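Local coordinates for fucoxanthin chlorophyll a/c-binding protein Lhcq3 (Chaetoceros gracilis, PDB 6L4U), which binds chlorophylls a and c and carotenoids, including fucoxanthin, and probably serves as a membrane antenna that gathers light and passes on its energy for photosynthesis, at residues A64-H69 with S170-G175; R71-A76 with I180-F185. One frame throughout, in Å; residues are numbered along the deposited sequence.

Interactions 1 and 2 are successive stations on one helix pair, 56-85 with 161-190, and their centres lie about 11 Å apart. Along the chain the segments alternate: 64-69 and 71-76 come first, then 170-175 and 180-185, with helix 116-134 in the intervening region. The two contacts share a chlorophyll a. Glu171 of interaction 1 binds its magnesium, Arg71 of interaction 2 lies over its macrocycle, and the two residues form a salt bridge. Met74 of interaction 2 also packs on Glu171, Asn174 and Gly175. Helix pairing and pigment binding are therefore done by the same short stretches near the middle of the protein.

Interaction 1: residues A64-H69 with S170-G175; sequences ASELKH and SELNNG. With CLA (chlorophyll a), chain B.
Glu66 opens the contact by sending its extended side chain across that of Leu172 at about a right angle, with OE1 3.9 Å from Leu172 CD2. Its other oxygen, OE2, ligates the magnesium of another chlorophyll a, and the side chain also touches Arg176 of the second helix. Leu67 comes next and meets two residues of the facing helix with one methyl. Its CG is anti to the backbone N (chi1 -175°), which carries CD1 to 3.8 Å from Leu172 CD2. The same CD1 lies against Glu171, 3.3 Å from OE2, and the two side chains cross nearly perpendicularly. Glu171 reaches past this leucine along an extended chain to the chlorophyll, where OE1 binds MG at 2.4 Å. On the way its CG passes 3.5 Å from the ring nitrogen NB of the pigment. OE2 is held by a salt bridge to Arg71, which helps to fix how the carboxylate is turned. Lys68 faces away from the second helix and joins Glu130 and a further chlorophyll. His69 ends the segment: ND1 donates to Ser65 O at 2.7 Å, with that oxygen almost in the ring plane. The His69 backbone N reaches Ser65 O from the opposite face of its carbonyl plane. The ring is thereby set with NE2 on the magnesium of yet another chlorophyll a. The helix segments approach to 9.2 Å at an angle of 65°. Two long helices that meet here, with a magnesium-binding glutamate on each and an arginine paired with one of them, are the central feature of the light-harvesting chlorophyll a/b-binding fold.

Interaction 2: residues R71-A76 with I180-F185; sequences RVAMLA and IAIMSF. With CLA (chlorophyll a), chain B.
Ala73, Ala76 and Ile182 join helices 56-85 and 161-190 where both line the pocket of a DD6 carotenoid. Ile182 supplies the branching side chain and the alanines a low surface for it. Its CG1 is anti to the backbone N (chi1 -176°), which sends the two branches to different alanines: CG2 meets Ala73 CB at 3.7 Å, while CG1 lies 3.7 Å from Ala76 CB. The terminal CD1 reaches the backbone, 3.6 Å from Ala76 O. On another flank of helix 56-85, Arg71 runs extended over chlorophyll a, with CG 3.6 Å from C3C of the pigment and the guanidinium facing the macrocycle, CZ 3.7 Å from its C1D. NE makes a salt bridge to Glu171, the magnesium ligand, and NH1 bonds to Pro147 O. An alanine in place of Arg71 would probably leave Glu171 OE2 without its charged mate, freer to turn at the metal, and uncover part of the macrocycle. Met74 continues this surface, with CB 3.6 Å from the pigment methyl CMC. Between the helices the contact is purely van der Waals, so its fit rests on shape, whereas charge is spent on the chlorophyll side.

Interaction 1: residues A64-H69 with S170-G175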
ATOM      1  N   ALA X  64     -42.503  -4.009 -68.782  1.00 46.50           N
ATOM      2  CA  ALA X  64     -41.153  -3.558 -69.079  1.00 46.50           C
ATOM      3  C   ALA X  64     -40.156  -4.701 -69.085  1.00 46.50           C
ATOM      4  O   ALA X  64     -39.169  -4.642 -69.824  1.00 46.50           O
ATOM      5  CB  ALA X  64     -40.718  -2.505 -68.066  1.00 46.50           C
ATOM      6  N   SER X  65     -40.394  -5.737 -68.287  1.00 46.06           N
ATOM      7  CA  SER X  65     -39.513  -6.890 -68.321  1.00 46.06           C
ATOM      8  C   SER X  65     -39.745  -7.742 -69.557  1.00 46.06           C
ATOM      9  O   SER X  65     -38.797  -8.337 -70.072  1.00 46.06           O
ATOM     10  CB  SER X  65     -39.697  -7.738 -67.073  1.00 46.06           C
ATOM     11  OG  SER X  65     -38.966  -8.931 -67.225  1.00 46.06           O
ATOM     12  N   GLU X  66     -40.992  -7.830 -70.028  1.00 48.46           N
ATOM     13  CA  GLU X  66     -41.255  -8.503 -71.296  1.00 48.46           C
ATOM     14  C   GLU X  66     -40.654  -7.729 -72.456  1.00 48.46           C
ATOM     15  O   GLU X  66     -40.111  -8.322 -73.394  1.00 48.46           O
ATOM     16  CB  GLU X  66     -42.758  -8.675 -71.500  1.00 48.46           C
ATOM     17  CG  GLU X  66     -43.129  -9.490 -72.726  1.00 48.46           C
ATOM     18  CD  GLU X  66     -44.614  -9.482 -73.001  1.00 48.46           C
ATOM     19  OE1 GLU X  66     -45.240  -8.415 -72.852  1.00 48.46           O
ATOM     20  OE2 GLU X  66     -45.157 -10.542 -73.366  1.00 48.46           O
ATOM     21  N   LEU X  67     -40.733  -6.400 -72.397  1.00 46.42           N
ATOM     22  CA  LEU X  67     -40.162  -5.566 -73.445  1.00 46.42           C
ATOM     23  C   LEU X  67     -38.642  -5.643 -73.448  1.00 46.42           C
ATOM     24  O   LEU X  67     -38.020  -5.629 -74.512  1.00 46.42           O
ATOM     25  CB  LEU X  67     -40.629  -4.126 -73.264  1.00 46.42           C
ATOM     26  CG  LEU X  67     -40.210  -3.140 -74.347  1.00 46.42           C
ATOM     27  CD1 LEU X  67     -40.910  -3.479 -75.641  1.00 46.42           C
ATOM     28  CD2 LEU X  67     -40.521  -1.725 -73.918  1.00 46.42           C
ATOM     29  N   LYS X  68     -38.025  -5.753 -72.271  1.00 45.75           N
ATOM     30  CA  LYS X  68     -36.572  -5.846 -72.237  1.00 45.75           C
ATOM     31  C   LYS X  68     -36.089  -7.255 -72.534  1.00 45.75           C
ATOM     32  O   LYS X  68     -35.016  -7.422 -73.122  1.00 45.75           O
ATOM     33  CB  LYS X  68     -36.031  -5.372 -70.893  1.00 45.75           C
ATOM     34  CG  LYS X  68     -34.566  -4.994 -70.961  1.00 45.75           C
ATOM     35  CD  LYS X  68     -34.006  -4.682 -69.609  1.00 45.75           C
ATOM     36  CE  LYS X  68     -34.388  -3.291 -69.178  1.00 45.75           C
ATOM     37  NZ  LYS X  68     -33.946  -3.053 -67.781  1.00 45.75           N
ATOM     38  N   HIS X  69     -36.850  -8.278 -72.137  1.00 46.06           N
ATOM     39  CA  HIS X  69     -36.528  -9.637 -72.558  1.00 46.06           C
ATOM     40  C   HIS X  69     -36.688  -9.796 -74.058  1.00 46.06           C
ATOM     41  O   HIS X  69     -35.959 -10.575 -74.680  1.00 46.06           O
ATOM     42  CB  HIS X  69     -37.420 -10.652 -71.851  1.00 46.06           C
ATOM     43  CG  HIS X  69     -36.916 -11.096 -70.515  1.00 46.06           C
ATOM     44  ND1 HIS X  69     -37.288 -10.479 -69.342  1.00 46.06           N
ATOM     45  CD2 HIS X  69     -36.103 -12.117 -70.161  1.00 46.06           C
ATOM     46  CE1 HIS X  69     -36.711 -11.089 -68.324  1.00 46.06           C
ATOM     47  NE2 HIS X  69     -35.984 -12.085 -68.793  1.00 46.06           N
ATOM     48  N   SER X 170     -45.898  -5.075 -82.748  1.00 62.64           N
ATOM     49  CA  SER X 170     -44.906  -5.797 -83.519  1.00 62.64           C
ATOM     50  C   SER X 170     -43.558  -5.855 -82.820  1.00 62.64           C
ATOM     51  O   SER X 170     -42.758  -6.740 -83.132  1.00 62.64           O
ATOM     52  CB  SER X 170     -44.752  -5.166 -84.900  1.00 62.64           C
ATOM     53  OG  SER X 170     -43.745  -5.831 -85.636  1.00 62.64           O
ATOM     54  N   GLU X 171     -43.281  -4.936 -81.890  1.00 58.45           N
ATOM     55  CA  GLU X 171     -42.087  -5.077 -81.064  1.00 58.45           C
ATOM     56  C   GLU X 171     -42.239  -6.234 -80.093  1.00 58.45           C
ATOM     57  O   GLU X 171     -41.319  -7.045 -79.933  1.00 58.45           O
ATOM     58  CB  GLU X 171     -41.797  -3.783 -80.300  1.00 58.45           C
ATOM     59  CG  GLU X 171     -40.579  -3.892 -79.388  1.00 58.45           C
ATOM     60  CD  GLU X 171     -39.900  -2.569 -79.083  1.00 58.45           C
ATOM     61  OE1 GLU X 171     -40.238  -1.540 -79.690  1.00 58.45           O
ATOM     62  OE2 GLU X 171     -39.000  -2.559 -78.224  1.00 58.45           O
ATOM     63  N   LEU X 172     -43.404  -6.335 -79.453  1.00 55.39           N
ATOM     64  CA  LEU X 172     -43.621  -7.386 -78.470  1.00 55.39           C
ATOM     65  C   LEU X 172     -43.747  -8.750 -79.130  1.00 55.39           C
ATOM     66  O   LEU X 172     -43.169  -9.725 -78.644  1.00 55.39           O
ATOM     67  CB  LEU X 172     -44.858  -7.068 -77.634  1.00 55.39           C
ATOM     68  CG  LEU X 172     -44.642  -5.966 -76.595  1.00 55.39           C
ATOM     69  CD1 LEU X 172     -45.901  -5.713 -75.796  1.00 55.39           C
ATOM     70  CD2 LEU X 172     -43.489  -6.318 -75.676  1.00 55.39           C
ATOM     71  N   ASN X 173     -44.475  -8.834 -80.250  1.00 58.78           N
ATOM     72  CA  ASN X 173     -44.660 -10.116 -80.930  1.00 58.78           C
ATOM     73  C   ASN X 173     -43.353 -10.636 -81.513  1.00 58.78           C
ATOM     74  O   ASN X 173     -43.097 -11.844 -81.484  1.00 58.78           O
ATOM     75  CB  ASN X 173     -45.712  -9.989 -82.027  1.00 58.78           C
ATOM     76  CG  ASN X 173     -47.121 -10.073 -81.493  1.00 58.78           C
ATOM     77  OD1 ASN X 173     -47.671 -11.159 -81.334  1.00 58.78           O
ATOM     78  ND2 ASN X 173     -47.717  -8.923 -81.218  1.00 58.78           N
ATOM     79  N   ASN X 174     -42.514  -9.745 -82.041  1.00 60.95           N
ATOM     80  CA  ASN X 174     -41.187 -10.174 -82.464  1.00 60.95           C
ATOM     81  C   ASN X 174     -40.298 -10.450 -81.266  1.00 60.95           C
ATOM     82  O   ASN X 174     -39.357 -11.242 -81.359  1.00 60.95           O
ATOM     83  CB  ASN X 174     -40.550  -9.131 -83.379  1.00 60.95           C
ATOM     84  CG  ASN X 174     -41.200  -9.084 -84.747  1.00 60.95           C
ATOM     85  OD1 ASN X 174     -40.689  -9.654 -85.712  1.00 60.95           O
ATOM     86  ND2 ASN X 174     -42.337  -8.409 -84.836  1.00 60.95           N
ATOM     87  N   GLY X 175     -40.583  -9.813 -80.131  1.00 54.14           N
ATOM     88  CA  GLY X 175     -39.890 -10.171 -78.910  1.00 54.14           C
ATOM     89  C   GLY X 175     -40.322 -11.521 -78.377  1.00 54.14           C
ATOM     90  O   GLY X 175     -39.486 -12.315 -77.937  1.00 54.14           O
TER
HETATM   91 MG   CLA B 307     -38.175  -0.950 -80.649  1.00 59.62          MG
HETATM   92  CHA CLA B 307     -38.639   2.378 -79.825  1.00 59.62           C
HETATM   93  CHB CLA B 307     -40.868  -0.722 -82.660  1.00 59.62           C
HETATM   94  CHC CLA B 307     -37.387  -4.042 -81.771  1.00 59.62           C
HETATM   95  CHD CLA B 307     -34.946  -0.824 -78.856  1.00 59.62           C
HETATM   96  NA  CLA B 307     -39.489   0.556 -81.198  1.00 59.62           N
HETATM   97  C1A CLA B 307     -39.633   1.747 -80.754  1.00 59.62           C
HETATM   98  C2A CLA B 307     -40.837   2.511 -81.241  1.00 59.62           C
HETATM   99  C3A CLA B 307     -41.537   1.469 -82.066  1.00 59.62           C
HETATM  100  C4A CLA B 307     -40.556   0.363 -81.967  1.00 59.62           C
HETATM  101  CMA CLA B 307     -42.727   1.043 -81.223  1.00 59.62           C
HETATM  102  CAA CLA B 307     -40.416   3.559 -82.274  1.00 59.62           C
HETATM  103  CBA CLA B 307     -41.582   4.214 -83.007  1.00 59.62           C
HETATM  104  CGA CLA B 307     -41.035   4.929 -84.220  1.00 59.62           C
HETATM  105  O1A CLA B 307     -41.418   4.647 -85.342  1.00 59.62           O
HETATM  106  O2A CLA B 307     -40.037   5.968 -84.053  1.00 59.62           O
HETATM  107  NB  CLA B 307     -39.003  -2.193 -82.028  1.00 59.62           N
HETATM  108  C1B CLA B 307     -40.104  -1.968 -82.722  1.00 59.62           C
HETATM  109  C2B CLA B 307     -40.536  -3.078 -83.581  1.00 59.62           C
HETATM  110  C3B CLA B 307     -39.498  -4.099 -83.328  1.00 59.62           C
HETATM  111  C4B CLA B 307     -38.596  -3.426 -82.346  1.00 59.62           C
HETATM  112  CMB CLA B 307     -41.743  -3.095 -84.458  1.00 59.62           C
HETATM  113  CAB CLA B 307     -39.391  -5.456 -83.922  1.00 59.62           C
HETATM  114  CBB CLA B 307     -38.292  -5.896 -84.505  1.00 59.62           C
HETATM  115  NC  CLA B 307     -36.520  -2.143 -80.364  1.00 59.62           N
HETATM  116  C1C CLA B 307     -36.401  -3.365 -80.912  1.00 59.62           C
HETATM  117  C2C CLA B 307     -35.129  -4.055 -80.586  1.00 59.62           C
HETATM  118  C3C CLA B 307     -34.421  -3.101 -79.733  1.00 59.62           C
HETATM  119  C4C CLA B 307     -35.374  -1.973 -79.664  1.00 59.62           C
HETATM  120  CMC CLA B 307     -34.639  -5.402 -80.998  1.00 59.62           C
HETATM  121  CAC CLA B 307     -33.069  -3.254 -79.094  1.00 59.62           C
HETATM  122  CBC CLA B 307     -32.056  -2.682 -80.056  1.00 59.62           C
HETATM  123  ND  CLA B 307     -36.995   0.361 -79.651  1.00 59.62           N
HETATM  124  C1D CLA B 307     -35.796   0.356 -78.877  1.00 59.62           C
HETATM  125  C2D CLA B 307     -35.507   1.591 -78.133  1.00 59.62           C
HETATM  126  C3D CLA B 307     -36.684   2.405 -78.531  1.00 59.62           C
HETATM  127  C4D CLA B 307     -37.450   1.637 -79.385  1.00 59.62           C
HETATM  128  CMD CLA B 307     -34.414   2.030 -77.215  1.00 59.62           C
HETATM  129  CAD CLA B 307     -37.355   3.714 -78.391  1.00 59.62           C
HETATM  130  OBD CLA B 307     -36.936   4.681 -77.680  1.00 59.62           O
HETATM  131  CBD CLA B 307     -38.598   3.720 -79.178  1.00 59.62           C
HETATM  132  CGD CLA B 307     -39.743   3.906 -78.229  1.00 59.62           C
HETATM  133  O1D CLA B 307     -39.943   4.985 -77.705  1.00 59.62           O
HETATM  134  O2D CLA B 307     -40.652   2.814 -77.938  1.00 59.62           O
HETATM  135  CED CLA B 307     -41.973   3.102 -77.485  1.00 59.62           C
HETATM  136  C1  CLA B 307     -39.239   6.392 -85.154  1.00 59.62           C

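Interaction 2: residues R71-A76 with I180-F185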
ATOM      1  N   ARG X  71     -36.298  -7.289 -76.476  1.00 50.64           N
ATOM      2  CA  ARG X  71     -35.233  -6.573 -77.169  1.00 50.64           C
ATOM      3  C   ARG X  71     -33.884  -7.262 -77.017  1.00 50.64           C
ATOM      4  O   ARG X  71     -33.068  -7.224 -77.941  1.00 50.64           O
ATOM      5  CB  ARG X  71     -35.138  -5.144 -76.648  1.00 50.64           C
ATOM      6  CG  ARG X  71     -36.330  -4.281 -76.972  1.00 50.64           C
ATOM      7  CD  ARG X  71     -36.280  -3.004 -76.170  1.00 50.64           C
ATOM      8  NE  ARG X  71     -37.398  -2.127 -76.485  1.00 50.64           N
ATOM      9  CZ  ARG X  71     -37.575  -0.928 -75.947  1.00 50.64           C
ATOM     10  NH1 ARG X  71     -36.707  -0.465 -75.062  1.00 50.64           N
ATOM     11  NH2 ARG X  71     -38.620  -0.192 -76.296  1.00 50.64           N
ATOM     12  N   VAL X  72     -33.636  -7.893 -75.872  1.00 50.44           N
ATOM     13  CA  VAL X  72     -32.383  -8.609 -75.668  1.00 50.44           C
ATOM     14  C   VAL X  72     -32.340  -9.869 -76.524  1.00 50.44           C
ATOM     15  O   VAL X  72     -31.326 -10.160 -77.169  1.00 50.44           O
ATOM     16  CB  VAL X  72     -32.197  -8.913 -74.167  1.00 50.44           C
ATOM     17  CG1 VAL X  72     -31.212 -10.043 -73.940  1.00 50.44           C
ATOM     18  CG2 VAL X  72     -31.737  -7.671 -73.437  1.00 50.44           C
ATOM     19  N   ALA X  73     -33.451 -10.604 -76.589  1.00 51.49           N
ATOM     20  CA  ALA X  73     -33.501 -11.839 -77.358  1.00 51.49           C
ATOM     21  C   ALA X  73     -33.510 -11.616 -78.860  1.00 51.49           C
ATOM     22  O   ALA X  73     -32.988 -12.464 -79.589  1.00 51.49           O
ATOM     23  CB  ALA X  73     -34.733 -12.649 -76.986  1.00 51.49           C
ATOM     24  N   MET X  74     -34.119 -10.526 -79.337  1.00 54.84           N
ATOM     25  CA  MET X  74     -34.046 -10.206 -80.759  1.00 54.84           C
ATOM     26  C   MET X  74     -32.615  -9.903 -81.170  1.00 54.84           C
ATOM     27  O   MET X  74     -32.180 -10.292 -82.257  1.00 54.84           O
ATOM     28  CB  MET X  74     -34.951  -9.024 -81.087  1.00 54.84           C
ATOM     29  CG  MET X  74     -36.434  -9.290 -81.000  1.00 54.84           C
ATOM     30  SD  MET X  74     -37.405  -7.875 -81.534  1.00 54.84           S
ATOM     31  CE  MET X  74     -37.878  -7.176 -79.963  1.00 54.84           C
ATOM     32  N   LEU X  75     -31.862  -9.230 -80.300  1.00 55.65           N
ATOM     33  CA  LEU X  75     -30.431  -9.093 -80.515  1.00 55.65           C
ATOM     34  C   LEU X  75     -29.701 -10.411 -80.319  1.00 55.65           C
ATOM     35  O   LEU X  75     -28.606 -10.587 -80.857  1.00 55.65           O
ATOM     36  CB  LEU X  75     -29.847  -8.047 -79.567  1.00 55.65           C
ATOM     37  CG  LEU X  75     -30.321  -6.602 -79.704  1.00 55.65           C
ATOM     38  CD1 LEU X  75     -29.705  -5.754 -78.610  1.00 55.65           C
ATOM     39  CD2 LEU X  75     -29.994  -6.043 -81.068  1.00 55.65           C
ATOM     40  N   ALA X  76     -30.285 -11.344 -79.572  1.00 54.62           N
ATOM     41  CA  ALA X  76     -29.607 -12.602 -79.299  1.00 54.62           C
ATOM     42  C   ALA X  76     -29.881 -13.638 -80.377  1.00 54.62           C
ATOM     43  O   ALA X  76     -28.991 -14.423 -80.722  1.00 54.62           O
ATOM     44  CB  ALA X  76     -30.018 -13.138 -77.933  1.00 54.62           C
ATOM     45  N   ILE X 180     -38.485 -17.383 -77.653  1.00 54.10           N
ATOM     46  CA  ILE X 180     -38.569 -18.809 -77.940  1.00 54.10           C
ATOM     47  C   ILE X 180     -37.402 -19.241 -78.818  1.00 54.10           C
ATOM     48  O   ILE X 180     -36.869 -20.348 -78.671  1.00 54.10           O
ATOM     49  CB  ILE X 180     -39.926 -19.117 -78.594  1.00 54.10           C
ATOM     50  CG1 ILE X 180     -41.052 -18.591 -77.713  1.00 54.10           C
ATOM     51  CG2 ILE X 180     -40.111 -20.600 -78.822  1.00 54.10           C
ATOM     52  CD1 ILE X 180     -42.397 -18.744 -78.323  1.00 54.10           C
ATOM     53  N   ALA X 181     -36.962 -18.354 -79.714  1.00 53.93           N
ATOM     54  CA  ALA X 181     -35.936 -18.703 -80.690  1.00 53.93           C
ATOM     55  C   ALA X 181     -34.570 -18.864 -80.039  1.00 53.93           C
ATOM     56  O   ALA X 181     -33.849 -19.825 -80.328  1.00 53.93           O
ATOM     57  CB  ALA X 181     -35.885 -17.643 -81.786  1.00 53.93           C
ATOM     58  N   ILE X 182     -34.192 -17.937 -79.155  1.00 53.83           N
ATOM     59  CA  ILE X 182     -32.873 -18.028 -78.538  1.00 53.83           C
ATOM     60  C   ILE X 182     -32.858 -19.132 -77.484  1.00 53.83           C
ATOM     61  O   ILE X 182     -31.830 -19.786 -77.275  1.00 53.83           O
ATOM     62  CB  ILE X 182     -32.442 -16.651 -77.982  1.00 53.83           C
ATOM     63  CG1 ILE X 182     -31.023 -16.691 -77.410  1.00 53.83           C
ATOM     64  CG2 ILE X 182     -33.392 -16.149 -76.918  1.00 53.83           C
ATOM     65  CD1 ILE X 182     -29.963 -16.973 -78.433  1.00 53.83           C
ATOM     66  N   MET X 183     -34.003 -19.409 -76.852  1.00 55.47           N
ATOM     67  CA  MET X 183     -34.088 -20.563 -75.966  1.00 55.47           C
ATOM     68  C   MET X 183     -34.048 -21.867 -76.750  1.00 55.47           C
ATOM     69  O   MET X 183     -33.635 -22.897 -76.211  1.00 55.47           O
ATOM     70  CB  MET X 183     -35.354 -20.494 -75.112  1.00 55.47           C
ATOM     71  CG  MET X 183     -35.272 -19.538 -73.931  1.00 55.47           C
ATOM     72  SD  MET X 183     -33.653 -19.479 -73.141  1.00 55.47           S
ATOM     73  CE  MET X 183     -33.668 -21.007 -72.210  1.00 55.47           C
ATOM     74  N   SER X 184     -34.469 -21.842 -78.016  1.00 56.34           N
ATOM     75  CA  SER X 184     -34.309 -23.016 -78.864  1.00 56.34           C
ATOM     76  C   SER X 184     -32.870 -23.182 -79.321  1.00 56.34           C
ATOM     77  O   SER X 184     -32.409 -24.312 -79.502  1.00 56.34           O
ATOM     78  CB  SER X 184     -35.227 -22.923 -80.078  1.00 56.34           C
ATOM     79  OG  SER X 184     -34.652 -22.106 -81.080  1.00 56.34           O
ATOM     80  N   PHE X 185     -32.148 -22.077 -79.503  1.00 58.09           N
ATOM     81  CA  PHE X 185     -30.785 -22.150 -80.022  1.00 58.09           C
ATOM     82  C   PHE X 185     -29.826 -22.688 -78.973  1.00 58.09           C
ATOM     83  O   PHE X 185     -28.893 -23.429 -79.300  1.00 58.09           O
ATOM     84  CB  PHE X 185     -30.310 -20.772 -80.492  1.00 58.09           C
ATOM     85  CG  PHE X 185     -30.989 -20.261 -81.742  1.00 58.09           C
ATOM     86  CD1 PHE X 185     -31.832 -21.062 -82.500  1.00 58.09           C
ATOM     87  CD2 PHE X 185     -30.773 -18.960 -82.153  1.00 58.09           C
ATOM     88  CE1 PHE X 185     -32.443 -20.571 -83.635  1.00 58.09           C
ATOM     89  CE2 PHE X 185     -31.377 -18.469 -83.287  1.00 58.09           C
ATOM     90  CZ  PHE X 185     -32.215 -19.272 -84.027  1.00 58.09           C
TER
HETATM   91 MG   CLA B 307     -38.175  -0.950 -80.649  1.00 59.62          MG
HETATM   92  CHA CLA B 307     -38.639   2.378 -79.825  1.00 59.62           C
HETATM   93  CHB CLA B 307     -40.868  -0.722 -82.660  1.00 59.62           C
HETATM   94  CHC CLA B 307     -37.387  -4.042 -81.771  1.00 59.62           C
HETATM   95  CHD CLA B 307     -34.946  -0.824 -78.856  1.00 59.62           C
HETATM   96  NA  CLA B 307     -39.489   0.556 -81.198  1.00 59.62           N
HETATM   97  C1A CLA B 307     -39.633   1.747 -80.754  1.00 59.62           C
HETATM   98  C2A CLA B 307     -40.837   2.511 -81.241  1.00 59.62           C
HETATM   99  C3A CLA B 307     -41.537   1.469 -82.066  1.00 59.62           C
HETATM  100  C4A CLA B 307     -40.556   0.363 -81.967  1.00 59.62           C
HETATM  101  CMA CLA B 307     -42.727   1.043 -81.223  1.00 59.62           C
HETATM  102  CAA CLA B 307     -40.416   3.559 -82.274  1.00 59.62           C
HETATM  103  CBA CLA B 307     -41.582   4.214 -83.007  1.00 59.62           C
HETATM  104  CGA CLA B 307     -41.035   4.929 -84.220  1.00 59.62           C
HETATM  105  O1A CLA B 307     -41.418   4.647 -85.342  1.00 59.62           O
HETATM  106  O2A CLA B 307     -40.037   5.968 -84.053  1.00 59.62           O
HETATM  107  NB  CLA B 307     -39.003  -2.193 -82.028  1.00 59.62           N
HETATM  108  C1B CLA B 307     -40.104  -1.968 -82.722  1.00 59.62           C
HETATM  109  C2B CLA B 307     -40.536  -3.078 -83.581  1.00 59.62           C
HETATM  110  C3B CLA B 307     -39.498  -4.099 -83.328  1.00 59.62           C
HETATM  111  C4B CLA B 307     -38.596  -3.426 -82.346  1.00 59.62           C
HETATM  112  CMB CLA B 307     -41.743  -3.095 -84.458  1.00 59.62           C
HETATM  113  CAB CLA B 307     -39.391  -5.456 -83.922  1.00 59.62           C
HETATM  114  CBB CLA B 307     -38.292  -5.896 -84.505  1.00 59.62           C
HETATM  115  NC  CLA B 307     -36.520  -2.143 -80.364  1.00 59.62           N
HETATM  116  C1C CLA B 307     -36.401  -3.365 -80.912  1.00 59.62           C
HETATM  117  C2C CLA B 307     -35.129  -4.055 -80.586  1.00 59.62           C
HETATM  118  C3C CLA B 307     -34.421  -3.101 -79.733  1.00 59.62           C
HETATM  119  C4C CLA B 307     -35.374  -1.973 -79.664  1.00 59.62           C
HETATM  120  CMC CLA B 307     -34.639  -5.402 -80.998  1.00 59.62           C
HETATM  121  CAC CLA B 307     -33.069  -3.254 -79.094  1.00 59.62           C
HETATM  122  CBC CLA B 307     -32.056  -2.682 -80.056  1.00 59.62           C
HETATM  123  ND  CLA B 307     -36.995   0.361 -79.651  1.00 59.62           N
HETATM  124  C1D CLA B 307     -35.796   0.356 -78.877  1.00 59.62           C
HETATM  125  C2D CLA B 307     -35.507   1.591 -78.133  1.00 59.62           C
HETATM  126  C3D CLA B 307     -36.684   2.405 -78.531  1.00 59.62           C
HETATM  127  C4D CLA B 307     -37.450   1.637 -79.385  1.00 59.62           C
HETATM  128  CMD CLA B 307     -34.414   2.030 -77.215  1.00 59.62           C
HETATM  129  CAD CLA B 307     -37.355   3.714 -78.391  1.00 59.62           C
HETATM  130  OBD CLA B 307     -36.936   4.681 -77.680  1.00 59.62           O
HETATM  131  CBD CLA B 307     -38.598   3.720 -79.178  1.00 59.62           C
HETATM  132  CGD CLA B 307     -39.743   3.906 -78.229  1.00 59.62           C
HETATM  133  O1D CLA B 307     -39.943   4.985 -77.705  1.00 59.62           O
HETATM  134  O2D CLA B 307     -40.652   2.814 -77.938  1.00 59.62           O
HETATM  135  CED CLA B 307     -41.973   3.102 -77.485  1.00 59.62           C
HETATM  136  C1  CLA B 307     -39.239   6.392 -85.154  1.00 59.62           C